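Local coordinates for protein putative glycosyl hydrolase (Bacteroides thetaiotaomicron VPI-5482, PDB 3K11) that probably acts as a hydrolase of the glycosyl hydrolase family 88 type, although its own substrate is not established, at residues P48-D53 with G57-D62. Sequence-based numbering, arbitrary orientation.
Sequences PARVVD and GKVITD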
loop_
_atom_site.group_PDB
_atom_site.type_symbol
_atom_site.label_atom_id
_atom_site.label_comp_id
_atom_site.label_asym_id
_atom_site.label_seq_id
_atom_site.Cartn_x
_atom_site.Cartn_y
_atom_site.Cartn_z
ATOM N N PRO A 48 42.660 8.591 5.658
ATOM C CA PRO A 48 43.992 8.994 6.115
ATOM C C PRO A 48 44.060 10.463 6.530
ATOM O O PRO A 48 43.536 11.310 5.864
ATOM C CB PRO A 48 44.884 8.722 4.905
ATOM C CG PRO A 48 43.972 8.782 3.709
ATOM C CD PRO A 48 42.680 8.192 4.233
ATOM N N ALA A 49 44.728 10.733 7.635
ATOM C CA ALA A 49 44.889 12.094 8.113
ATOM C C ALA A 49 46.283 12.569 7.764
ATOM O O ALA A 49 47.137 12.680 8.637
ATOM C CB ALA A 49 44.625 12.151 9.641
ATOM N N ARG A 50 46.537 12.822 6.480
ATOM C CA ARG A 50 47.843 13.304 6.033
ATOM C C ARG A 50 47.670 14.251 4.886
ATOM O O ARG A 50 46.663 14.188 4.168
ATOM C CB ARG A 50 48.714 12.178 5.449
ATOM C CG ARG A 50 48.702 10.906 6.189
ATOM C CD ARG A 50 49.731 9.925 5.647
ATOM N NE ARG A 50 49.819 8.815 6.573
ATOM C CZ ARG A 50 49.024 7.761 6.568
ATOM N NH1 ARG A 50 48.100 7.595 5.633
ATOM N NH2 ARG A 50 49.213 6.810 7.469
ATOM N N VAL A 51 48.681 15.086 4.711
ATOM C CA VAL A 51 48.809 15.979 3.558
ATOM C C VAL A 51 49.817 15.351 2.605
ATOM O O VAL A 51 50.882 14.901 3.024
ATOM C CB VAL A 51 49.244 17.403 3.975
ATOM C CG1 VAL A 51 49.462 18.314 2.777
ATOM C CG2 VAL A 51 48.174 18.002 4.934
ATOM N N VAL A 52 49.480 15.317 1.313
ATOM C CA VAL A 52 50.399 14.781 0.319
ATOM C C VAL A 52 50.457 15.713 -0.888
ATOM O O VAL A 52 49.590 16.554 -1.083
ATOM C CB VAL A 52 49.944 13.391 -0.190
ATOM C CG1 VAL A 52 49.814 12.383 0.970
ATOM C CG2 VAL A 52 48.612 13.508 -0.933
ATOM N N ASP A 53 51.497 15.542 -1.684
ATOM C CA ASP A 53 51.610 16.194 -2.981
ATOM C C ASP A 53 50.596 15.544 -3.917
ATOM O O ASP A 53 50.552 14.303 -4.058
ATOM C CB ASP A 53 52.999 16.006 -3.520
ATOM C CG ASP A 53 53.178 16.665 -4.878
ATOM O OD1 ASP A 53 52.626 16.163 -5.880
ATOM O OD2 ASP A 53 53.884 17.664 -4.919
ATOM N N GLY A 57 51.868 11.900 -4.644
ATOM C CA GLY A 57 51.405 11.213 -3.438
ATOM C C GLY A 57 52.438 11.256 -2.307
ATOM O O GLY A 57 52.202 10.708 -1.261
ATOM N N LYS A 58 53.570 11.915 -2.491
ATOM C CA LYS A 58 54.578 12.010 -1.434
ATOM C C LYS A 58 54.025 12.769 -0.228
ATOM O O LYS A 58 53.379 13.800 -0.389
ATOM C CB LYS A 58 55.848 12.698 -1.935
ATOM C CG LYS A 58 56.621 11.825 -2.925
ATOM C CD LYS A 58 57.938 12.438 -3.310
ATOM C CE LYS A 58 58.585 11.674 -4.454
ATOM N NZ LYS A 58 59.800 12.559 -4.846
ATOM N N VAL A 59 54.296 12.258 0.977
ATOM C CA VAL A 59 53.769 12.871 2.208
ATOM C C VAL A 59 54.481 14.182 2.436
ATOM O O VAL A 59 55.683 14.243 2.289
ATOM C CB VAL A 59 53.950 11.965 3.445
ATOM C CG1 VAL A 59 53.517 12.704 4.732
ATOM C CG2 VAL A 59 53.105 10.657 3.296
ATOM N N ILE A 60 53.705 15.212 2.747
ATOM C CA ILE A 60 54.190 16.547 3.042
ATOM C C ILE A 60 54.065 16.717 4.554
ATOM O O ILE A 60 53.002 16.490 5.114
ATOM C CB ILE A 60 53.327 17.638 2.327
ATOM C CG1 ILE A 60 53.585 17.617 0.807
ATOM C CG2 ILE A 60 53.620 19.055 2.901
ATOM C CD1 ILE A 60 52.623 18.476 0.021
ATOM N N THR A 61 55.154 17.105 5.199
ATOM C CA THR A 61 55.127 17.385 6.632
ATOM C C THR A 61 55.506 18.841 6.953
ATOM O O THR A 61 55.195 19.306 8.037
ATOM C CB THR A 61 56.070 16.468 7.364
ATOM O OG1 THR A 61 57.360 16.609 6.793
ATOM C CG2 THR A 61 55.642 15.032 7.221
ATOM N N ASP A 62 56.173 19.547 6.044
ATOM C CA ASP A 62 56.489 20.965 6.268
ATOM C C ASP A 62 55.362 21.837 5.759
ATOM O O ASP A 62 55.369 22.340 4.631
ATOM C CB ASP A 62 57.790 21.349 5.607
ATOM C CG ASP A 62 58.236 22.751 5.977
ATOM O OD1 ASP A 62 57.441 23.499 6.604
ATOM O OD2 ASP A 62 59.377 23.088 5.601
HETATM O O HOH W 1 51.048 15.136 6.540
#
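Val51 and Val52 face Val59 and Ile60 in a short antiparallel beta hairpin, an example of a hairpin whose two faces are packed differently. Three backbone hydrogen bonds do the joining: Ile60 N gives to Val51 O at 2.9 Å, Asp53 N to Lys58 O, and, close to the turn, Gly57 N to Asp53 O at 2.8 Å. The first is almost straight at its hydrogen (173°), whereas the Gly57 bond is bent to 143°. Toward the open end a water links the strands, accepting from Val51 N and donating to Ile60 O.

Ile60 repays following atom by atom. Its CB lies 3.9 Å from Val51 CG1, the two side chains crossing at a slant. CG1, held anti to its own carbonyl carbon (chi1 -71°), turns along the partner strand to Asp53 N, and the extended chain then lays CD1 against the peptide between Val52 and Asp53, 3.6 Å from Val52 C. Cut back to alanine, the residue would keep the CB that touches Val51 but lose CG1 and CD1, and would probably open a gap over the Val52-Asp53 peptide. Met66 and Ala70 also touch both Val51 and Ile60, and Val51 reaches Phe121 of helix 101-128, so this face of the hairpin packs toward the helical body of the protein.

Val52 and Val59 form a non-hydrogen-bonded pair on the other face, with CA atoms 4.3 Å apart. Their methyls meet only loosely; beyond them the CD of Arg50 approaches Val59 CG2, while its guanidinium group forms a salt bridge with Glu73. Val52 leans instead on backbone oxygens: its CA makes a CA-H...O contact of 3.2 Å with Lys58 O, and its CG1 lies 3.7 Å from Gly57 O.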